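Local coordinates for flagellar basal body rod modification protein (Helicobacter pylori 26695, PDB 4ZZF) that is probably required for assembly of the flagellar hook, perhaps as a scaffolding protein, and is represented here by a fragment that includes its Ig-like domain, at residues 24-35 with 62-73. Residues are numbered along the deposited sequence; the frame is centred on the assembly and turned at random.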
loop_
_atom_site.group_PDB
_atom_site.type_symbol
_atom_site.label_atom_id
_atom_site.label_comp_id
_atom_site.label_asym_id
_atom_site.label_seq_id
_atom_site.Cartn_x
_atom_site.Cartn_y
_atom_site.Cartn_z
ATOM N N LYS A 24 36.690 7.817 13.693
ATOM C CA LYS A 24 36.170 6.817 12.764
ATOM C C LYS A 24 34.816 7.230 12.208
ATOM O O LYS A 24 34.081 8.011 12.816
ATOM C CB LYS A 24 36.034 5.455 13.460
ATOM C CG LYS A 24 34.600 5.197 13.947
ATOM C CD LYS A 24 34.353 3.789 14.477
ATOM C CE LYS A 24 35.464 3.299 15.397
ATOM N NZ LYS A 24 35.068 2.024 16.077
ATOM N N LEU A 25 34.480 6.692 11.049
ATOM C CA LEU A 25 33.172 6.950 10.490
ATOM C C LEU A 25 32.399 5.651 10.342
ATOM O O LEU A 25 32.800 4.768 9.595
ATOM C CB LEU A 25 33.299 7.647 9.145
ATOM C CG LEU A 25 31.946 7.905 8.502
ATOM C CD1 LEU A 25 31.156 8.922 9.328
ATOM C CD2 LEU A 25 32.162 8.380 7.089
ATOM N N SER A 26 31.304 5.528 11.076
ATOM C CA SER A 26 30.380 4.428 10.864
ATOM C C SER A 26 29.454 4.824 9.737
ATOM O O SER A 26 29.026 5.979 9.668
ATOM C CB SER A 26 29.575 4.116 12.129
ATOM O OG SER A 26 30.396 3.489 13.096
ATOM N N PHE A 27 29.162 3.883 8.846
ATOM C CA PHE A 27 28.195 4.128 7.779
ATOM C C PHE A 27 27.563 2.816 7.322
ATOM O O PHE A 27 28.077 1.727 7.583
ATOM C CB PHE A 27 28.853 4.852 6.595
ATOM C CG PHE A 27 29.816 3.993 5.821
ATOM C CD1 PHE A 27 31.149 3.920 6.190
ATOM C CD2 PHE A 27 29.387 3.248 4.731
ATOM C CE1 PHE A 27 32.032 3.123 5.482
ATOM C CE2 PHE A 27 30.268 2.455 4.023
ATOM C CZ PHE A 27 31.584 2.388 4.392
ATOM N N SER A 28 26.445 2.934 6.624
ATOM C CA SER A 28 25.666 1.780 6.213
ATOM C C SER A 28 25.381 1.805 4.695
ATOM O O SER A 28 25.171 2.872 4.096
ATOM C CB SER A 28 24.377 1.738 7.038
ATOM O OG SER A 28 23.312 1.147 6.327
ATOM N N LEU A 29 25.436 0.626 4.078
ATOM C CA LEU A 29 25.131 0.458 2.662
ATOM C C LEU A 29 24.061 -0.606 2.479
ATOM O O LEU A 29 24.067 -1.637 3.165
ATOM C CB LEU A 29 26.380 0.063 1.871
ATOM C CG LEU A 29 27.432 1.148 1.708
ATOM C CD1 LEU A 29 28.634 0.594 0.937
ATOM C CD2 LEU A 29 26.832 2.310 0.986
ATOM N N PHE A 30 23.150 -0.380 1.542
ATOM C CA PHE A 30 22.092 -1.347 1.310
ATOM C C PHE A 30 22.381 -2.186 0.072
ATOM O O PHE A 30 22.553 -1.635 -1.024
ATOM C CB PHE A 30 20.747 -0.636 1.174
ATOM C CG PHE A 30 19.590 -1.560 0.933
ATOM C CD1 PHE A 30 18.919 -2.137 1.994
ATOM C CD2 PHE A 30 19.168 -1.851 -0.366
ATOM C CE1 PHE A 30 17.841 -2.986 1.765
ATOM C CE2 PHE A 30 18.102 -2.694 -0.593
ATOM C CZ PHE A 30 17.435 -3.262 0.477
ATOM N N PHE A 31 22.426 -3.510 0.247
ATOM C CA PHE A 31 22.632 -4.418 -0.879
ATOM C C PHE A 31 21.329 -5.127 -1.259
ATOM O O PHE A 31 20.780 -5.915 -0.488
ATOM C CB PHE A 31 23.756 -5.414 -0.556
ATOM C CG PHE A 31 25.095 -4.746 -0.383
ATOM C CD1 PHE A 31 25.455 -4.185 0.844
ATOM C CD2 PHE A 31 25.962 -4.614 -1.461
ATOM C CE1 PHE A 31 26.672 -3.539 1.007
ATOM C CE2 PHE A 31 27.183 -3.971 -1.312
ATOM C CZ PHE A 31 27.542 -3.423 -0.070
ATOM N N ASP A 32 20.845 -4.814 -2.457
ATOM C CA ASP A 32 19.578 -5.326 -2.977
ATOM C C ASP A 32 19.568 -6.839 -3.188
ATOM O O ASP A 32 18.512 -7.465 -3.169
ATOM C CB ASP A 32 19.263 -4.616 -4.293
ATOM C CG ASP A 32 19.354 -3.102 -4.157
ATOM O OD1 ASP A 32 20.487 -2.571 -4.065
ATOM O OD2 ASP A 32 18.297 -2.447 -4.105
ATOM N N GLU A 33 20.757 -7.394 -3.398
ATOM C CA GLU A 33 20.980 -8.823 -3.604
ATOM C C GLU A 33 22.079 -9.267 -2.672
ATOM O O GLU A 33 22.947 -8.452 -2.333
ATOM C CB GLU A 33 21.425 -9.131 -5.037
ATOM C CG GLU A 33 20.392 -9.042 -6.103
ATOM C CD GLU A 33 20.975 -9.444 -7.443
ATOM O OE1 GLU A 33 22.110 -9.995 -7.453
ATOM O OE2 GLU A 33 20.319 -9.197 -8.482
ATOM N N LYS A 34 22.080 -10.547 -2.302
ATOM C CA LYS A 34 23.205 -11.127 -1.588
ATOM C C LYS A 34 24.507 -10.894 -2.338
ATOM O O LYS A 34 24.593 -11.141 -3.533
ATOM C CB LYS A 34 23.019 -12.636 -1.393
ATOM C CG LYS A 34 22.028 -13.007 -0.326
ATOM C CD LYS A 34 22.083 -14.492 -0.019
ATOM C CE LYS A 34 21.132 -14.827 1.127
ATOM N NZ LYS A 34 21.281 -16.232 1.620
ATOM N N ILE A 35 25.529 -10.426 -1.642
ATOM C CA ILE A 35 26.836 -10.272 -2.276
ATOM C C ILE A 35 27.401 -11.639 -2.671
ATOM O O ILE A 35 27.429 -12.561 -1.857
ATOM C CB ILE A 35 27.826 -9.560 -1.345
ATOM C CG1 ILE A 35 27.318 -8.158 -1.017
ATOM C CG2 ILE A 35 29.187 -9.500 -1.968
ATOM C CD1 ILE A 35 28.043 -7.531 0.123
ATOM N N TYR A 62 32.338 -10.117 2.768
ATOM C CA TYR A 62 30.924 -9.999 3.098
ATOM C C TYR A 62 30.103 -10.900 2.210
ATOM O O TYR A 62 28.882 -10.733 2.082
ATOM C CB TYR A 62 30.467 -8.538 2.991
ATOM C CG TYR A 62 31.110 -7.666 4.042
ATOM C CD1 TYR A 62 32.370 -7.117 3.835
ATOM C CD2 TYR A 62 30.478 -7.424 5.258
ATOM C CE1 TYR A 62 32.983 -6.333 4.799
ATOM C CE2 TYR A 62 31.074 -6.638 6.231
ATOM C CZ TYR A 62 32.328 -6.094 5.995
ATOM O OH TYR A 62 32.936 -5.309 6.948
ATOM N N ASN A 63 30.786 -11.861 1.594
ATOM C CA ASN A 63 30.132 -12.837 0.735
ATOM C C ASN A 63 28.931 -13.434 1.432
ATOM O O ASN A 63 29.014 -13.812 2.592
ATOM C CB ASN A 63 31.112 -13.945 0.319
ATOM C CG ASN A 63 30.468 -14.965 -0.589
ATOM O OD1 ASN A 63 30.213 -14.693 -1.768
ATOM N ND2 ASN A 63 30.171 -16.134 -0.044
ATOM N N GLY A 64 27.793 -13.464 0.749
ATOM C CA GLY A 64 26.596 -14.050 1.329
ATOM C C GLY A 64 25.629 -13.110 2.039
ATOM O O GLY A 64 24.487 -13.492 2.309
ATOM N N GLN A 65 26.054 -11.880 2.323
ATOM C CA GLN A 65 25.203 -10.958 3.063
ATOM C C GLN A 65 24.395 -10.062 2.140
ATOM O O GLN A 65 24.831 -9.759 1.029
ATOM C CB GLN A 65 26.050 -10.114 4.005
ATOM C CG GLN A 65 26.887 -10.957 4.950
ATOM C CD GLN A 65 27.720 -10.124 5.889
ATOM O OE1 GLN A 65 27.301 -9.047 6.335
ATOM N NE2 GLN A 65 28.914 -10.606 6.187
ATOM N N LYS A 66 23.219 -9.641 2.603
ATOM C CA LYS A 66 22.354 -8.727 1.853
ATOM C C LYS A 66 21.640 -7.749 2.793
ATOM O O LYS A 66 21.699 -7.900 4.012
ATOM C CB LYS A 66 21.315 -9.496 1.034
ATOM C CG LYS A 66 20.214 -10.137 1.863
ATOM C CD LYS A 66 19.211 -10.893 0.969
ATOM C CE LYS A 66 18.368 -9.919 0.155
ATOM N NZ LYS A 66 17.511 -10.566 -0.884
ATOM N N GLY A 67 20.954 -6.758 2.227
ATOM C CA GLY A 67 20.274 -5.762 3.038
ATOM C C GLY A 67 21.256 -4.709 3.516
ATOM O O GLY A 67 22.252 -4.438 2.845
ATOM N N TYR A 68 20.967 -4.106 4.667
ATOM C CA TYR A 68 21.837 -3.092 5.251
ATOM C C TYR A 68 23.020 -3.737 5.959
ATOM O O TYR A 68 22.847 -4.599 6.811
ATOM C CB TYR A 68 21.066 -2.213 6.235
ATOM C CG TYR A 68 20.100 -1.240 5.577
ATOM C CD1 TYR A 68 20.563 -0.103 4.924
ATOM C CD2 TYR A 68 18.732 -1.449 5.633
ATOM C CE1 TYR A 68 19.687 0.790 4.334
ATOM C CE2 TYR A 68 17.852 -0.569 5.055
ATOM C CZ TYR A 68 18.327 0.544 4.403
ATOM O OH TYR A 68 17.436 1.399 3.819
ATOM N N ILE A 69 24.224 -3.310 5.606
ATOM C CA ILE A 69 25.429 -3.775 6.284
ATOM C C ILE A 69 26.177 -2.560 6.841
ATOM O O ILE A 69 26.298 -1.541 6.158
ATOM C CB ILE A 69 26.335 -4.587 5.330
ATOM C CG1 ILE A 69 25.551 -5.748 4.719
ATOM C CG2 ILE A 69 27.564 -5.138 6.062
ATOM C CD1 ILE A 69 26.313 -6.500 3.630
ATOM N N ASN A 70 26.664 -2.652 8.078
ATOM C CA ASN A 70 27.387 -1.529 8.683
ATOM C C ASN A 70 28.889 -1.649 8.505
ATOM O O ASN A 70 29.465 -2.718 8.655
ATOM C CB ASN A 70 27.057 -1.400 10.165
ATOM C CG ASN A 70 25.577 -1.304 10.407
ATOM O OD1 ASN A 70 24.918 -0.381 9.931
ATOM N ND2 ASN A 70 25.036 -2.264 11.134
ATOM N N PHE A 71 29.513 -0.536 8.163
ATOM C CA PHE A 71 30.940 -0.508 7.920
ATOM C C PHE A 71 31.582 0.595 8.740
ATOM O O PHE A 71 30.887 1.459 9.280
ATOM C CB PHE A 71 31.237 -0.288 6.440
ATOM C CG PHE A 71 30.631 -1.328 5.527
ATOM C CD1 PHE A 71 31.324 -2.487 5.222
ATOM C CD2 PHE A 71 29.378 -1.127 4.961
ATOM C CE1 PHE A 71 30.779 -3.429 4.367
ATOM C CE2 PHE A 71 28.822 -2.063 4.111
ATOM C CZ PHE A 71 29.522 -3.218 3.815
ATOM N N GLU A 72 32.908 0.557 8.837
ATOM C CA GLU A 72 33.648 1.640 9.461
ATOM C C GLU A 72 34.798 2.029 8.555
ATOM O O GLU A 72 35.357 1.193 7.844
ATOM C CB GLU A 72 34.158 1.243 10.851
ATOM C CG GLU A 72 33.051 1.151 11.904
ATOM C CD GLU A 72 33.536 0.699 13.283
ATOM O OE1 GLU A 72 34.639 0.114 13.385
ATOM O OE2 GLU A 72 32.797 0.938 14.268
ATOM N N TRP A 73 35.119 3.312 8.564
ATOM C CA TRP A 73 36.263 3.834 7.847
ATOM C C TRP A 73 37.104 4.662 8.815
ATOM O O TRP A 73 36.559 5.538 9.496
ATOM C CB TRP A 73 35.800 4.680 6.678
ATOM C CG TRP A 73 36.890 5.389 5.961
ATOM C CD1 TRP A 73 38.114 4.897 5.638
ATOM C CD2 TRP A 73 36.848 6.736 5.483
ATOM N NE1 TRP A 73 38.837 5.854 4.967
ATOM C CE2 TRP A 73 38.084 6.986 4.857
ATOM C CE3 TRP A 73 35.893 7.747 5.511
ATOM C CZ2 TRP A 73 38.383 8.215 4.280
ATOM C CZ3 TRP A 73 36.189 8.958 4.924
ATOM C CH2 TRP A 73 37.426 9.183 4.320
HETATM O O HOH W 1 22.319 0.099 8.784
#
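Phe27 and Phe71 face each other across an antiparallel strand pair, and the fit between them is one of bump and hollow. The CB of Phe71 sits over one face of the Phe27 ring, 3.8 Å from its centroid, in a CH-pi contact, while the two rings, nearly parallel, are slid apart and barely overlap. With chi1 at 70°, CG of Phe27 lies between its backbone N and carbonyl carbon, which swings the ring across to the neighbouring strand. Trp73 CB closes in at the edge of that ring. Further along this side of the strand pair, CE1 of Phe31 meets the rim of the Phe71 ring near its plane, and the CD1 methyl of Ile69 fits against Phe31 CD1 at 3.7 Å. Ile44 and Leu59 pack on this apolar side, joining the pair to the interior of the Ig-like domain.

The other face is polar apart from one aromatic corner. Here the Phe30 ring turns its edge to the face of Tyr68 in a T-shaped stack, planes at 63°, with Phe30 CD1 above the centre of the tyrosine ring; Tyr68 OH is tied to Glu112 O. A water links Ser28 OG to Asn70 OD1, and Lys24 NZ forms a salt bridge of 3.1 Å with Glu72 OE2, reached from above the carboxylate plane.

Paired backbone bonds run from Leu25–Trp73 to Phe31–Gly67. Past them, Ile35 N to Gln65 O and Gly64 N to Ile35 O, each 2.8 Å, fasten the loop to the type II turn at Tyr62–Gln65. Backbone bonding thus fixes the register, while the side chains make the pair amphipathic: its oily side turns to the domain core, and the other, where Ser26 and Glu72 are exposed, combines an aromatic pair with water-mediated and ionic links.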